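Local structure of carbohydrate kinase, FGGY (Rhodospirillum rubrum, 3IFR) at residues R7-G11 / I22-L26; A128-N132 / E184-L190. The protein probably phosphorylates D-xylulose, using ATP as the phosphate donor, as a xylulose kinase of the FGGY carbohydrate kinase family. The contacts are given in a common frame with arbitrary orientation. Numbering follows the deposited sequence.

Contact 1. Residues R7-G11 / I22-L26; sequences RQVIG and ILVRL
Residues 7-11 and 22-26 pair as antiparallel extended chains, with Gln8-Gly11 and Ile22-Arg25 in strand. The two strand axes approach to 4.8 Å, and their directions differ by 154°. Arg7 accepts the first bond, from Leu26 N to Arg7 O at 2.7 Å. Its side chain (chi1 t, chi2 t, chi3 p, chi4 83°) lays one face of the guanidinium over Leu26, with Arg7 NH1 4.0 Å from Leu26 CD1. NH1 donates a hydrogen bond to Ala446 O. Gln8 faces Arg25 in a non-hydrogen-bonded pair, CA to CA 4.5 Å. Gln8 CA makes a CA-H...O contact with Val24 O at 3.3 Å. Gln8 OE1 hydrogen-bonds to Arg76 N, and NE2 to Asp74 O. This is the beta hairpin of strands 8-14 and 18-25 that opens the actin-like ATPase fold of FGGY kinases. Val9 and Val24 form a hydrogen-bonded pair, with Val9 N to Val24 O and Val24 N to Val9 O both 2.9 Å. On their face of the sheet, Val9 CB also lies 4.1 Å from Leu26 CD1, next to helix 437-448. Ile10 (m, t) points to the other face, as do Gln8, Leu23 and Arg25. Ile10 CG1 packs 3.6 Å from Leu23 CD1 (t, p), beside helix 52-70. Gly11 closes the register opposite Ile22: Gly11 N to Ile22 O is 3.2 Å, and Ile22 N to Gly11 O is 2.8 Å.

Contact 2. Residues A128-N132 / E184-L190; sequences ARTGN and EGGFIDL
Arg129, Thr130 and Leu190 bury the most surface here. Arg129 lies in the last turn of a helix that ends at Thr130. Its extended side chain (chi1, chi2 and chi3 all t) brings NE 2.7 Å from Asp189 OD1 in a salt bridge. NH2 makes a second salt bridge, to Asp198. Arg129 O accepts a hydrogen bond from Leu190 N at 3.0 Å, with an N-H...O angle of 160°. Thr130 CA sits 5.0 Å from Asp189 CA, and 3.5 Å from Ile188 O in a CA-H...O contact. Leu190 points toward the helix end, its CD2 3.6 Å from Gly131 N. A CB on Gly131 would clash with that methyl, and its phi of 62° also favours glycine. Farther along, a water donates to Asn132 OD1 (3.0 Å) and Glu184 O (2.8 Å). Two helix ends meet here: 123-130 runs into an ST turn, with Asn132 N bonded to Thr130 OG1 at 3.0 Å, and 179-185 closes at Gly186 (phi 108°) in a Schellman motif.

Contact 1 comes first in the chain and closes before contact 2 opens. Their centres are about 33 Å apart, and their nearest atoms about 18 Å, with no touch. Both belong to the N-terminal FGGY domain, but they share no helix or strand. Contact 1 lies in the six-stranded mixed sheet, where strand 8-14 has strand 18-25 on one side and strand 77-84 on the other. Contact 2 joins the ends of helices 123-130 and 179-185 and takes in the weakly bonded strand 188-189, which pairs with 194-195. Helix 437-448 packs on contact 1, and Leu286 hydrogen-bonds to Gly131 and Asn132 of contact 2. The N-terminal half is thus tied to C-terminal sequence at two places.

Contact 1. Residues R7-G11 / I22-L26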
# COMPACT_ATOMS: atom_id res chain seq x y z
N ARG A 7 -12.82 6.34 25.77
CA ARG A 7 -12.94 7.24 24.60
C ARG A 7 -12.85 6.48 23.25
O ARG A 7 -11.91 5.72 23.01
CB ARG A 7 -11.97 8.44 24.69
CG ARG A 7 -11.86 9.28 23.41
CD ARG A 7 -11.19 10.70 23.58
NE ARG A 7 -9.70 10.69 23.52
CZ ARG A 7 -8.97 10.70 22.39
NH1 ARG A 7 -9.53 10.73 21.18
NH2 ARG A 7 -7.64 10.69 22.47
N GLN A 8 -13.83 6.71 22.39
CA GLN A 8 -14.13 5.83 21.28
C GLN A 8 -13.94 6.45 19.89
O GLN A 8 -14.14 7.64 19.69
CB GLN A 8 -15.57 5.36 21.42
CG GLN A 8 -15.76 4.13 22.28
CD GLN A 8 -17.07 3.48 22.02
OE1 GLN A 8 -17.89 4.00 21.25
NE2 GLN A 8 -17.30 2.36 22.65
N VAL A 9 -13.59 5.60 18.93
CA VAL A 9 -13.10 6.09 17.66
C VAL A 9 -13.36 5.04 16.57
O VAL A 9 -13.37 3.86 16.85
CB VAL A 9 -11.59 6.51 17.84
CG1 VAL A 9 -10.63 5.57 17.15
CG2 VAL A 9 -11.38 7.94 17.47
N ILE A 10 -13.62 5.47 15.33
CA ILE A 10 -13.90 4.51 14.24
C ILE A 10 -12.96 4.64 13.06
O ILE A 10 -12.70 5.74 12.59
CB ILE A 10 -15.32 4.69 13.70
CG1 ILE A 10 -16.38 4.22 14.69
CG2 ILE A 10 -15.52 3.98 12.33
CD1 ILE A 10 -17.75 4.58 14.23
N GLY A 11 -12.48 3.51 12.55
CA GLY A 11 -11.84 3.49 11.25
C GLY A 11 -12.65 2.69 10.23
O GLY A 11 -13.19 1.61 10.53
N ILE A 22 -14.17 -0.61 11.97
CA ILE A 22 -13.93 -1.02 13.35
C ILE A 22 -14.26 0.08 14.36
O ILE A 22 -14.15 1.29 14.06
CB ILE A 22 -12.48 -1.43 13.56
CG1 ILE A 22 -11.59 -0.19 13.45
CG2 ILE A 22 -12.09 -2.50 12.52
CD1 ILE A 22 -10.09 -0.50 13.41
N LEU A 23 -14.66 -0.38 15.55
CA LEU A 23 -14.92 0.50 16.65
C LEU A 23 -13.89 0.19 17.67
O LEU A 23 -13.76 -0.97 18.12
CB LEU A 23 -16.30 0.22 17.24
CG LEU A 23 -16.73 1.16 18.39
CD1 LEU A 23 -16.79 2.63 17.94
CD2 LEU A 23 -18.08 0.75 18.99
N VAL A 24 -13.15 1.22 18.08
CA VAL A 24 -12.10 1.05 19.07
C VAL A 24 -12.44 1.87 20.29
O VAL A 24 -12.87 3.04 20.18
CB VAL A 24 -10.77 1.58 18.52
CG1 VAL A 24 -9.72 1.55 19.60
CG2 VAL A 24 -10.36 0.83 17.26
N ARG A 25 -12.26 1.26 21.44
CA ARG A 25 -12.27 2.00 22.69
C ARG A 25 -10.81 2.19 23.04
O ARG A 25 -10.06 1.22 23.18
CB ARG A 25 -12.94 1.16 23.79
CG ARG A 25 -12.73 1.65 25.26
CD ARG A 25 -13.04 0.50 26.26
NE ARG A 25 -14.18 -0.29 25.77
CZ ARG A 25 -14.36 -1.59 26.02
NH1 ARG A 25 -13.46 -2.24 26.77
NH2 ARG A 25 -15.43 -2.23 25.52
N LEU A 26 -10.40 3.44 23.15
CA LEU A 26 -9.02 3.71 23.49
C LEU A 26 -8.74 3.36 24.97
O LEU A 26 -9.61 3.52 25.82
CB LEU A 26 -8.65 5.14 23.12
CG LEU A 26 -8.83 5.29 21.59
CD1 LEU A 26 -9.15 6.72 21.14
CD2 LEU A 26 -7.65 4.72 20.76

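Contact 2. Residues A128-N132 / E184-L190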
# COMPACT_ATOMS: atom_id res chain seq x y z
N ALA A 128 11.02 13.95 -9.91
CA ALA A 128 11.64 14.81 -8.89
C ALA A 128 10.64 15.83 -8.38
O ALA A 128 10.83 16.46 -7.36
CB ALA A 128 12.85 15.54 -9.43
N ARG A 129 9.58 16.02 -9.11
CA ARG A 129 8.69 17.08 -8.74
C ARG A 129 7.56 16.56 -7.86
O ARG A 129 7.18 17.19 -6.88
CB ARG A 129 8.15 17.71 -10.00
CG ARG A 129 7.21 18.80 -9.76
CD ARG A 129 7.35 19.70 -10.93
NE ARG A 129 6.62 20.92 -10.72
CZ ARG A 129 5.60 21.29 -11.48
NH1 ARG A 129 5.24 20.52 -12.49
NH2 ARG A 129 4.98 22.43 -11.23
N THR A 130 6.99 15.43 -8.25
CA THR A 130 5.84 14.89 -7.55
C THR A 130 6.27 13.70 -6.69
O THR A 130 5.45 13.11 -6.00
CB THR A 130 4.88 14.34 -8.56
OG1 THR A 130 5.49 13.18 -9.15
CG2 THR A 130 4.64 15.36 -9.66
N GLY A 131 7.54 13.34 -6.78
CA GLY A 131 8.06 12.16 -6.11
C GLY A 131 7.43 10.84 -6.56
O GLY A 131 7.58 9.82 -5.91
N ASN A 132 6.74 10.88 -7.69
CA ASN A 132 6.10 9.69 -8.27
C ASN A 132 6.36 9.68 -9.77
O ASN A 132 6.54 10.75 -10.35
CB ASN A 132 4.61 9.74 -8.01
CG ASN A 132 4.28 9.42 -6.58
OD1 ASN A 132 3.95 8.28 -6.26
ND2 ASN A 132 4.44 10.41 -5.70
N GLU A 184 0.12 10.89 -5.22
CA GLU A 184 0.27 9.69 -6.02
C GLU A 184 -0.30 9.97 -7.39
O GLU A 184 0.25 9.55 -8.39
CB GLU A 184 -0.40 8.47 -5.36
CG GLU A 184 0.31 8.07 -4.07
CD GLU A 184 0.04 6.66 -3.66
OE1 GLU A 184 -0.33 5.82 -4.50
OE2 GLU A 184 0.22 6.38 -2.49
N GLY A 185 -1.38 10.75 -7.42
CA GLY A 185 -2.09 11.04 -8.64
C GLY A 185 -1.39 11.91 -9.69
O GLY A 185 -1.77 11.86 -10.85
N GLY A 186 -0.41 12.72 -9.29
CA GLY A 186 0.36 13.52 -10.23
C GLY A 186 0.01 14.99 -10.15
O GLY A 186 0.46 15.77 -10.97
N PHE A 187 -0.75 15.39 -9.15
CA PHE A 187 -1.17 16.78 -9.10
C PHE A 187 -0.39 17.69 -8.17
O PHE A 187 -0.50 18.93 -8.27
CB PHE A 187 -2.65 16.88 -8.77
CG PHE A 187 -3.54 16.15 -9.74
CD1 PHE A 187 -3.28 16.20 -11.10
CD2 PHE A 187 -4.63 15.41 -9.29
CE1 PHE A 187 -4.10 15.51 -12.00
CE2 PHE A 187 -5.48 14.75 -10.21
CZ PHE A 187 -5.20 14.80 -11.55
N ILE A 188 0.40 17.12 -7.28
CA ILE A 188 1.09 17.93 -6.28
C ILE A 188 2.60 18.06 -6.50
O ILE A 188 3.27 17.08 -6.82
CB ILE A 188 0.85 17.42 -4.86
CG1 ILE A 188 -0.59 17.73 -4.46
CG2 ILE A 188 1.84 18.06 -3.88
CD1 ILE A 188 -1.01 17.04 -3.20
N ASP A 189 3.10 19.28 -6.32
CA ASP A 189 4.52 19.58 -6.26
C ASP A 189 4.98 19.47 -4.82
O ASP A 189 4.50 20.21 -3.97
CB ASP A 189 4.76 21.02 -6.74
CG ASP A 189 6.23 21.33 -6.95
OD1 ASP A 189 6.59 21.68 -8.08
OD2 ASP A 189 7.03 21.19 -6.01
N LEU A 190 5.89 18.53 -4.55
CA LEU A 190 6.53 18.33 -3.24
C LEU A 190 7.02 19.66 -2.68
O LEU A 190 6.72 19.99 -1.53
CB LEU A 190 7.73 17.41 -3.38
CG LEU A 190 7.71 15.95 -2.90
CD1 LEU A 190 6.31 15.40 -2.72
CD2 LEU A 190 8.55 15.06 -3.84
O HOH W 1 1.99 7.36 -8.39